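Local coordinates for membrane attack complex assembly inhibitor BGA71 (Borreliella bavariensis, PDB 6FMH), which inhibits assembly of the membrane attack complex, the terminal pore of the complement system, as an outer surface protein of a Lyme disease agent, at residues I39-T44 with Q74-L79; Y66-Y71 with N150-L155; E84-K89 with A175-M180. All blocks are in the same frame, centred on the assembly; numbering follows the deposited sequence.

Contact 1: residues I39-T44 with Q74-L79; sequences INFLAT and QKINTL
The ring of Phe41 lies against Ile76 with its CD1 side: CD1 is 3.5 Å from Ile76 CG2, and the two side chains cross at about a right angle. On the same side, Phe41 CE1 lies 3.6 Å from the carbonyl Ile76 O. At the far end the edge of the ring is met by Leu79, whose CG lies near the ring plane, 4.1 Å from Phe41 CZ. One aromatic side chain therefore spans two positions three residues apart on helix 73-88. With CG anti to the backbone N (chi1 175°), the ring starts beside the carbonyl carbon; its end comes nearer the helix than its CB direction would suggest. The closest pair of CA atoms, those of Phe41 and Asn77, are 7.2 Å apart. Ile39 extends the apolar patch, its CD1 standing 4.1 Å from Ile76 CG2, while its end and the Asn77 side chain reach toward each other, tip to tip.

The backbone of 39-44 is shaped by a type I turn from Asn40 to Ala43, closed by Ala43 N to Asn40 O at 3.0 Å. Asn40 O also accepts a hydrogen bond from Lys80 NZ, a polar link to helix 73-88 alongside the apolar one. Leu42 then takes the N-cap position of the short helix 43-46. On the helix side, Gln74 O accepts both Thr78 N and Thr78 OG1; the hydroxyl sits 39° out of the carbonyl plane.

Helix 55-68 also meets the apolar patch, Ile65 touching both Phe41 and Leu79. The segments bury 241 Å² between them; the type I turn leading into helix 43-46 packs on helix 73-88, within the all-helical fold of the Borrelia BbCRASP-1 family.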
loop_
_atom_site.group_PDB
_atom_site.type_symbol
_atom_site.label_atom_id
_atom_site.label_comp_id
_atom_site.label_asym_id
_atom_site.label_seq_id
_atom_site.Cartn_x
_atom_site.Cartn_y
_atom_site.Cartn_z
ATOM N N ILE A 39 0.761 18.345 -17.585
ATOM C CA ILE A 39 -0.548 18.695 -16.989
ATOM C C ILE A 39 -0.394 18.668 -15.462
ATOM O O ILE A 39 -0.101 17.610 -14.908
ATOM C CB ILE A 39 -1.633 17.686 -17.454
ATOM C CG1 ILE A 39 -3.056 17.983 -16.974
ATOM C CG2 ILE A 39 -1.321 16.276 -16.994
ATOM C CD1 ILE A 39 -4.070 17.388 -17.936
ATOM N N ASN A 40 -0.519 19.816 -14.801
ATOM C CA ASN A 40 -0.254 19.871 -13.356
ATOM C C ASN A 40 -1.609 20.012 -12.719
ATOM O O ASN A 40 -2.085 21.110 -12.384
ATOM C CB ASN A 40 0.742 20.978 -12.907
ATOM C CG ASN A 40 1.492 20.651 -11.582
ATOM O OD1 ASN A 40 0.997 19.955 -10.724
ATOM N ND2 ASN A 40 2.714 21.186 -11.447
ATOM N N PHE A 41 -2.295 18.887 -12.647
ATOM C CA PHE A 41 -3.730 18.875 -12.341
ATOM C C PHE A 41 -4.043 19.635 -11.071
ATOM O O PHE A 41 -5.021 20.382 -11.009
ATOM C CB PHE A 41 -4.232 17.418 -12.296
ATOM C CG PHE A 41 -5.659 17.277 -11.864
ATOM C CD1 PHE A 41 -6.688 18.014 -12.482
ATOM C CD2 PHE A 41 -5.981 16.439 -10.812
ATOM C CE1 PHE A 41 -7.997 17.913 -12.045
ATOM C CE2 PHE A 41 -7.302 16.329 -10.377
ATOM C CZ PHE A 41 -8.310 17.077 -10.984
ATOM N N LEU A 42 -3.226 19.484 -10.056
ATOM C CA LEU A 42 -3.527 20.101 -8.790
ATOM C C LEU A 42 -2.548 21.198 -8.455
ATOM O O LEU A 42 -2.385 21.551 -7.285
ATOM C CB LEU A 42 -3.536 19.042 -7.669
ATOM C CG LEU A 42 -4.620 17.959 -7.783
ATOM C CD1 LEU A 42 -4.338 16.843 -6.824
ATOM C CD2 LEU A 42 -5.999 18.496 -7.506
ATOM N N ALA A 43 -1.920 21.782 -9.453
ATOM C CA ALA A 43 -0.904 22.811 -9.187
ATOM C C ALA A 43 -1.400 23.880 -8.249
ATOM O O ALA A 43 -0.752 24.204 -7.257
ATOM C CB ALA A 43 -0.448 23.458 -10.490
ATOM N N THR A 44 -2.540 24.466 -8.590
ATOM C CA THR A 44 -3.188 25.493 -7.747
ATOM C C THR A 44 -3.358 25.115 -6.262
ATOM O O THR A 44 -3.150 25.959 -5.382
ATOM C CB THR A 44 -4.574 25.869 -8.338
ATOM O OG1 THR A 44 -4.416 26.334 -9.697
ATOM C CG2 THR A 44 -5.280 26.948 -7.513
ATOM N N GLN A 74 -8.335 15.621 -21.654
ATOM C CA GLN A 74 -9.240 16.718 -21.900
ATOM C C GLN A 74 -10.242 16.930 -20.756
ATOM O O GLN A 74 -10.346 18.008 -20.187
ATOM C CB GLN A 74 -9.991 16.477 -23.206
ATOM C CG GLN A 74 -10.553 17.755 -23.698
ATOM C CD GLN A 74 -10.711 17.853 -25.135
ATOM O OE1 GLN A 74 -10.143 17.082 -25.922
ATOM N NE2 GLN A 74 -11.414 18.926 -25.519
ATOM N N LYS A 75 -10.895 15.853 -20.412
ATOM C CA LYS A 75 -11.769 15.819 -19.271
ATOM C C LYS A 75 -11.116 16.262 -17.952
ATOM O O LYS A 75 -11.714 17.016 -17.174
ATOM C CB LYS A 75 -12.318 14.406 -19.120
ATOM C CG LYS A 75 -13.236 14.020 -20.270
ATOM C CD LYS A 75 -13.818 12.646 -20.067
ATOM C CE LYS A 75 -14.915 12.360 -21.067
ATOM N NZ LYS A 75 -16.041 11.637 -20.417
ATOM N N ILE A 76 -9.884 15.828 -17.720
ATOM C CA ILE A 76 -9.183 16.190 -16.523
ATOM C C ILE A 76 -8.918 17.675 -16.529
ATOM O O ILE A 76 -8.884 18.317 -15.475
ATOM C CB ILE A 76 -7.818 15.458 -16.436
ATOM C CG1 ILE A 76 -8.010 13.969 -16.189
ATOM C CG2 ILE A 76 -6.926 16.024 -15.323
ATOM C CD1 ILE A 76 -6.790 13.149 -16.556
ATOM N N ASN A 77 -8.590 18.196 -17.698
ATOM C CA ASN A 77 -8.319 19.625 -17.815
ATOM C C ASN A 77 -9.553 20.446 -17.528
ATOM O O ASN A 77 -9.476 21.494 -16.923
ATOM C CB ASN A 77 -7.764 19.960 -19.207
ATOM C CG ASN A 77 -6.296 19.661 -19.352
ATOM O OD1 ASN A 77 -5.914 19.001 -20.317
ATOM N ND2 ASN A 77 -5.457 20.135 -18.447
ATOM N N THR A 78 -10.686 19.973 -17.984
ATOM C CA THR A 78 -11.964 20.650 -17.718
ATOM C C THR A 78 -12.262 20.701 -16.237
ATOM O O THR A 78 -12.722 21.739 -15.709
ATOM C CB THR A 78 -13.090 19.878 -18.401
ATOM O OG1 THR A 78 -12.695 19.632 -19.766
ATOM C CG2 THR A 78 -14.363 20.632 -18.381
ATOM N N LEU A 79 -12.010 19.575 -15.569
ATOM C CA LEU A 79 -12.241 19.505 -14.161
ATOM C C LEU A 79 -11.294 20.455 -13.461
ATOM O O LEU A 79 -11.634 21.064 -12.449
ATOM C CB LEU A 79 -12.022 18.077 -13.644
ATOM C CG LEU A 79 -12.183 17.862 -12.108
ATOM C CD1 LEU A 79 -13.350 18.616 -11.487
ATOM C CD2 LEU A 79 -12.343 16.397 -11.784
#

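Contact 2: residues Y66-Y71 with N150-L155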
loop_
_atom_site.group_PDB
_atom_site.type_symbol
_atom_site.label_atom_id
_atom_site.label_comp_id
_atom_site.label_asym_id
_atom_site.label_seq_id
_atom_site.Cartn_x
_atom_site.Cartn_y
_atom_site.Cartn_z
ATOM N N TYR A 66 -8.855 10.381 -12.065
ATOM C CA TYR A 66 -8.352 9.971 -13.378
ATOM C C TYR A 66 -9.017 8.712 -13.819
ATOM O O TYR A 66 -9.320 8.537 -15.006
ATOM C CB TYR A 66 -6.853 9.757 -13.318
ATOM C CG TYR A 66 -5.980 11.019 -13.289
ATOM C CD1 TYR A 66 -6.439 12.216 -12.805
ATOM C CD2 TYR A 66 -4.681 10.968 -13.765
ATOM C CE1 TYR A 66 -5.638 13.322 -12.765
ATOM C CE2 TYR A 66 -3.869 12.068 -13.755
ATOM C CZ TYR A 66 -4.364 13.257 -13.259
ATOM O OH TYR A 66 -3.538 14.353 -13.201
ATOM N N SER A 67 -9.203 7.795 -12.884
ATOM C CA SER A 67 -9.851 6.515 -13.222
ATOM C C SER A 67 -11.273 6.850 -13.560
ATOM O O SER A 67 -11.857 6.189 -14.407
ATOM C CB SER A 67 -9.771 5.458 -12.082
ATOM O OG SER A 67 -10.649 5.790 -11.021
ATOM N N SER A 68 -11.833 7.829 -12.863
ATOM C CA SER A 68 -13.219 8.211 -13.083
ATOM C C SER A 68 -13.449 8.846 -14.444
ATOM O O SER A 68 -14.460 8.605 -15.105
ATOM C CB SER A 68 -13.709 9.173 -11.996
ATOM O OG SER A 68 -13.861 8.524 -10.720
ATOM N N LEU A 69 -12.490 9.645 -14.869
ATOM C CA LEU A 69 -12.531 10.289 -16.168
ATOM C C LEU A 69 -11.726 9.530 -17.198
ATOM O O LEU A 69 -11.406 10.054 -18.277
ATOM C CB LEU A 69 -11.968 11.678 -16.077
ATOM C CG LEU A 69 -12.690 12.565 -15.076
ATOM C CD1 LEU A 69 -11.920 13.857 -14.929
ATOM C CD2 LEU A 69 -14.093 12.826 -15.571
ATOM N N ASN A 70 -11.467 8.258 -16.922
ATOM C CA ASN A 70 -10.934 7.413 -17.949
ATOM C C ASN A 70 -9.578 7.801 -18.551
ATOM O O ASN A 70 -9.199 7.340 -19.607
ATOM C CB ASN A 70 -11.987 7.348 -18.998
ATOM C CG ASN A 70 -12.543 6.001 -19.043
ATOM O OD1 ASN A 70 -11.821 5.063 -19.361
ATOM N ND2 ASN A 70 -13.759 5.843 -18.495
ATOM N N TYR A 71 -8.845 8.595 -17.812
ATOM C CA TYR A 71 -7.530 8.982 -18.155
ATOM C C TYR A 71 -7.524 9.806 -19.431
ATOM O O TYR A 71 -6.518 9.892 -20.109
ATOM C CB TYR A 71 -6.652 7.749 -18.267
ATOM C CG TYR A 71 -6.724 6.834 -17.065
ATOM C CD1 TYR A 71 -5.879 7.020 -15.968
ATOM C CD2 TYR A 71 -7.598 5.752 -17.054
ATOM C CE1 TYR A 71 -5.929 6.159 -14.888
ATOM C CE2 TYR A 71 -7.651 4.894 -15.969
ATOM C CZ TYR A 71 -6.817 5.108 -14.882
ATOM O OH TYR A 71 -6.865 4.249 -13.799
ATOM N N ASN A 150 -20.092 5.263 -8.668
ATOM C CA ASN A 150 -21.246 6.179 -8.725
ATOM C C ASN A 150 -20.738 7.565 -8.769
ATOM O O ASN A 150 -21.222 8.371 -9.555
ATOM C CB ASN A 150 -22.206 6.006 -7.556
ATOM C CG ASN A 150 -22.804 4.627 -7.484
ATOM O OD1 ASN A 150 -23.026 4.081 -6.388
ATOM N ND2 ASN A 150 -23.115 4.057 -8.621
ATOM N N PHE A 151 -19.705 7.845 -7.999
ATOM C CA PHE A 151 -19.026 9.131 -8.139
ATOM C C PHE A 151 -18.552 9.416 -9.575
ATOM O O PHE A 151 -18.686 10.507 -10.063
ATOM C CB PHE A 151 -17.831 9.206 -7.183
ATOM C CG PHE A 151 -16.904 10.360 -7.469
ATOM C CD1 PHE A 151 -17.148 11.654 -6.938
ATOM C CD2 PHE A 151 -15.796 10.182 -8.274
ATOM C CE1 PHE A 151 -16.291 12.712 -7.221
ATOM C CE2 PHE A 151 -14.952 11.235 -8.543
ATOM C CZ PHE A 151 -15.190 12.506 -8.031
ATOM N N ALA A 152 -17.957 8.416 -10.220
ATOM C CA ALA A 152 -17.402 8.545 -11.561
ATOM C C ALA A 152 -18.515 8.853 -12.543
ATOM O O ALA A 152 -18.390 9.715 -13.421
ATOM C CB ALA A 152 -16.663 7.275 -11.938
ATOM N N LYS A 153 -19.616 8.124 -12.405
ATOM C CA LYS A 153 -20.766 8.342 -13.267
ATOM C C LYS A 153 -21.168 9.825 -13.117
ATOM O O LYS A 153 -21.147 10.572 -14.089
ATOM C CB LYS A 153 -21.887 7.404 -12.888
ATOM C CG LYS A 153 -22.850 7.065 -14.014
ATOM C CD LYS A 153 -22.288 5.957 -14.924
ATOM C CE LYS A 153 -23.279 5.627 -16.072
ATOM N NZ LYS A 153 -22.699 4.708 -17.100
ATOM N N LYS A 154 -21.352 10.254 -11.873
ATOM C CA LYS A 154 -21.665 11.618 -11.585
ATOM C C LYS A 154 -20.661 12.591 -12.126
ATOM O O LYS A 154 -21.039 13.626 -12.658
ATOM C CB LYS A 154 -21.769 11.846 -10.090
ATOM C CG LYS A 154 -22.623 13.060 -9.738
ATOM C CD LYS A 154 -24.086 12.687 -9.658
ATOM C CE LYS A 154 -24.997 13.895 -9.613
ATOM N NZ LYS A 154 -25.872 14.057 -10.813
ATOM N N LEU A 155 -19.372 12.274 -12.004
ATOM C CA LEU A 155 -18.306 13.171 -12.482
ATOM C C LEU A 155 -18.301 13.365 -14.021
ATOM O O LEU A 155 -18.003 14.460 -14.523
ATOM C CB LEU A 155 -16.964 12.689 -12.000
ATOM C CG LEU A 155 -15.722 13.561 -12.302
ATOM C CD1 LEU A 155 -15.902 15.004 -11.870
ATOM C CD2 LEU A 155 -14.501 12.977 -11.650
#
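The Phe151 ring presents its edge to Ser68: OG lies in the ring plane, 3.5 Å from Phe151 CD2. One face of that ring carries Leu155 CB, 4.2 Å above the plane and offset toward the rim. A second ring, Tyr71, has Tyr66 O over the centre of one face. Helix 55-68 ends here in a Schellman motif, defined by Tyr71 N to Tyr66 O at 2.8 Å and a weak bond from Asn70 N to Ser67 O, with Asn70 at positive phi as the C-prime residue.

At the last residue of that helix, small side chains let the backbones approach closely, the CA of Ser68 and that of Ala152 being 4.5 Å apart. Ser68 CB packs on Ala152 CB at 3.5 Å, and the hydroxyl is engaged within its own helix, OG being bonded to Thr64 O. A polar bridge supplements the packing: Asn156 ND2 is hydrogen-bonded to both Ser68 O and Ala152 O. Helix 90-123 adds Phe99, Val104 and Ile107 around Phe151.

Leu69 and Leu155 cross at about a right angle, with Leu69 CD2 3.7 Å from Leu155 CG.

Contact 3: residues E84-K89 with A175-M180; sequences ETLYNK and ALATYM
Leu86 and Leu176 cross obliquely, branch against branch: Leu86 CD2 is 3.7 Å from Leu176 CD2, and the same Leu86 methyl lies 3.8 Å from Leu176 CG. The two leucines differ in first torsion. In Leu176, CG is anti to the backbone N (chi1 179°), whereas in Leu86 it is anti to the carbonyl carbon (chi1 -69°). The two methyls of Leu86 have different partners. CD2 also reaches Ala177, 4.1 Å from its CB, while CD1 turns to the next helical turn and stands 3.8 Å from Met180 CG.

These contacts define a helix-helix crossing in an all-helical fold. The axes of 84-88 and 175-180 approach to 10.5 Å at a signed angle of -112°. The steep crossing is consistent with the few side chains that touch: Thr85 and Leu86 from one segment, Leu176, Ala177 and Met180 from the other. Leu86 buries 78 Å² and Thr85 18 Å², so Leu86 carries most of the 84-89 side; the total over both segments is 182 Å².

Thr85 adds a lesser contact, its CG2 4.2 Å from Leu176 CD2. Its hydroxyl is bonded along its own helix, OG1 to Glu81 O. Val173, at the start of helix 173-183, touches both Thr85 and Leu86. Helix 90-123 also meets the touching residues, through Ser96 on Leu86, His92 on Ala177 and Phe99 on Met180.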
loop_
_atom_site.group_PDB
_atom_site.type_symbol
_atom_site.label_atom_id
_atom_site.label_comp_id
_atom_site.label_asym_id
_atom_site.label_seq_id
_atom_site.Cartn_x
_atom_site.Cartn_y
_atom_site.Cartn_z
ATOM N N GLU A 84 -10.347 25.333 -10.386
ATOM C CA GLU A 84 -9.578 26.582 -10.311
ATOM C C GLU A 84 -10.434 27.836 -10.388
ATOM O O GLU A 84 -10.141 28.834 -9.762
ATOM C CB GLU A 84 -8.527 26.614 -11.402
ATOM C CG GLU A 84 -7.329 25.761 -11.056
ATOM C CD GLU A 84 -6.292 25.696 -12.165
ATOM O OE1 GLU A 84 -6.478 26.342 -13.205
ATOM O OE2 GLU A 84 -5.263 25.035 -11.969
ATOM N N THR A 85 -11.505 27.785 -11.150
ATOM C CA THR A 85 -12.521 28.832 -11.062
ATOM C C THR A 85 -12.998 28.989 -9.603
ATOM O O THR A 85 -12.993 30.090 -9.068
ATOM C CB THR A 85 -13.719 28.467 -11.939
ATOM O OG1 THR A 85 -13.238 28.082 -13.247
ATOM C CG2 THR A 85 -14.723 29.596 -12.053
ATOM N N LEU A 86 -13.417 27.884 -8.989
ATOM C CA LEU A 86 -14.008 27.908 -7.650
ATOM C C LEU A 86 -12.982 28.381 -6.640
ATOM O O LEU A 86 -13.309 29.185 -5.760
ATOM C CB LEU A 86 -14.546 26.522 -7.238
ATOM C CG LEU A 86 -15.773 26.003 -7.974
ATOM C CD1 LEU A 86 -16.119 24.565 -7.614
ATOM C CD2 LEU A 86 -16.973 26.886 -7.731
ATOM N N TYR A 87 -11.750 27.898 -6.796
ATOM C CA TYR A 87 -10.638 28.264 -5.930
ATOM C C TYR A 87 -10.313 29.749 -6.031
ATOM O O TYR A 87 -10.079 30.414 -5.029
ATOM C CB TYR A 87 -9.378 27.478 -6.316
ATOM C CG TYR A 87 -8.217 27.653 -5.382
ATOM C CD1 TYR A 87 -7.352 28.749 -5.500
ATOM C CD2 TYR A 87 -7.973 26.743 -4.382
ATOM C CE1 TYR A 87 -6.288 28.938 -4.629
ATOM C CE2 TYR A 87 -6.896 26.912 -3.536
ATOM C CZ TYR A 87 -6.063 28.022 -3.658
ATOM O OH TYR A 87 -4.988 28.213 -2.801
ATOM N N ASN A 88 -10.301 30.281 -7.243
ATOM C CA ASN A 88 -9.996 31.688 -7.425
ATOM C C ASN A 88 -11.084 32.657 -6.988
ATOM O O ASN A 88 -10.846 33.871 -6.974
ATOM C CB ASN A 88 -9.610 31.977 -8.861
ATOM C CG ASN A 88 -8.336 31.342 -9.225
ATOM O OD1 ASN A 88 -7.459 31.186 -8.372
ATOM N ND2 ASN A 88 -8.197 30.949 -10.477
ATOM N N LYS A 89 -12.259 32.151 -6.639
ATOM C CA LYS A 89 -13.265 32.980 -6.002
ATOM C C LYS A 89 -13.296 32.680 -4.527
ATOM O O LYS A 89 -13.873 31.690 -4.104
ATOM C CB LYS A 89 -14.630 32.746 -6.620
ATOM C CG LYS A 89 -14.875 33.639 -7.830
ATOM C CD LYS A 89 -15.377 34.992 -7.376
ATOM C CE LYS A 89 -15.775 35.875 -8.547
ATOM N NZ LYS A 89 -16.318 37.164 -8.039
ATOM N N ALA A 175 -23.406 29.886 -9.820
ATOM C CA ALA A 175 -24.194 28.765 -10.294
ATOM C C ALA A 175 -23.351 27.530 -10.140
ATOM O O ALA A 175 -23.827 26.518 -9.635
ATOM C CB ALA A 175 -24.624 28.960 -11.747
ATOM N N LEU A 176 -22.092 27.630 -10.592
ATOM C CA LEU A 176 -21.159 26.508 -10.545
ATOM C C LEU A 176 -21.058 25.966 -9.124
ATOM O O LEU A 176 -21.245 24.771 -8.895
ATOM C CB LEU A 176 -19.788 26.933 -11.012
ATOM C CG LEU A 176 -18.717 25.834 -10.977
ATOM C CD1 LEU A 176 -19.109 24.709 -11.902
ATOM C CD2 LEU A 176 -17.379 26.437 -11.388
ATOM N N ALA A 177 -20.857 26.880 -8.171
ATOM C CA ALA A 177 -20.745 26.535 -6.764
ATOM C C ALA A 177 -21.982 25.795 -6.270
ATOM O O ALA A 177 -21.855 24.826 -5.508
ATOM C CB ALA A 177 -20.557 27.771 -5.939
ATOM N N THR A 178 -23.156 26.216 -6.706
ATOM C CA THR A 178 -24.352 25.578 -6.227
ATOM C C THR A 178 -24.440 24.152 -6.752
ATOM O O THR A 178 -24.776 23.230 -5.999
ATOM C CB THR A 178 -25.604 26.361 -6.645
ATOM O OG1 THR A 178 -25.473 27.689 -6.173
ATOM C CG2 THR A 178 -26.854 25.773 -6.115
ATOM N N TYR A 179 -24.085 23.987 -8.013
ATOM C CA TYR A 179 -24.125 22.701 -8.634
ATOM C C TYR A 179 -23.192 21.708 -7.905
ATOM O O TYR A 179 -23.569 20.557 -7.649
ATOM C CB TYR A 179 -23.743 22.849 -10.098
ATOM C CG TYR A 179 -23.737 21.565 -10.883
ATOM C CD1 TYR A 179 -22.693 20.682 -10.807
ATOM C CD2 TYR A 179 -24.752 21.285 -11.778
ATOM C CE1 TYR A 179 -22.697 19.521 -11.543
ATOM C CE2 TYR A 179 -24.756 20.134 -12.553
ATOM C CZ TYR A 179 -23.738 19.251 -12.425
ATOM O OH TYR A 179 -23.769 18.082 -13.139
ATOM N N MET A 180 -21.946 22.119 -7.682
ATOM C CA MET A 180 -20.982 21.250 -7.059
ATOM C C MET A 180 -21.457 20.906 -5.663
ATOM O O MET A 180 -21.352 19.749 -5.241
ATOM C CB MET A 180 -19.632 21.917 -7.003
ATOM C CG MET A 180 -18.949 22.084 -8.352
ATOM S SD MET A 180 -18.717 20.648 -9.374
ATOM C CE MET A 180 -17.566 19.738 -8.521
#

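From the N terminus, contact 1 closes first, joining the connection after helix 12-36 to helix 73-88 across 29 intervening residues. Contact 2 opens inside that loop and closes 78 residues later, tying helix 55-68 to helix 127-163, so contacts 1 and 2 cross. Contact 3 opens after contact 1 has closed and spans 85 residues, tying helix 73-88 to helix 173-183; it crosses contact 2 and is in series with contact 1. Contacts 1 and 3 share helix 73-88 and meet at Thr44 OG1 and Glu84 OE2, 2.8 Å apart. Contacts 1 and 2 touch through Leu79 and Leu155, whereas contacts 2 and 3 do not touch.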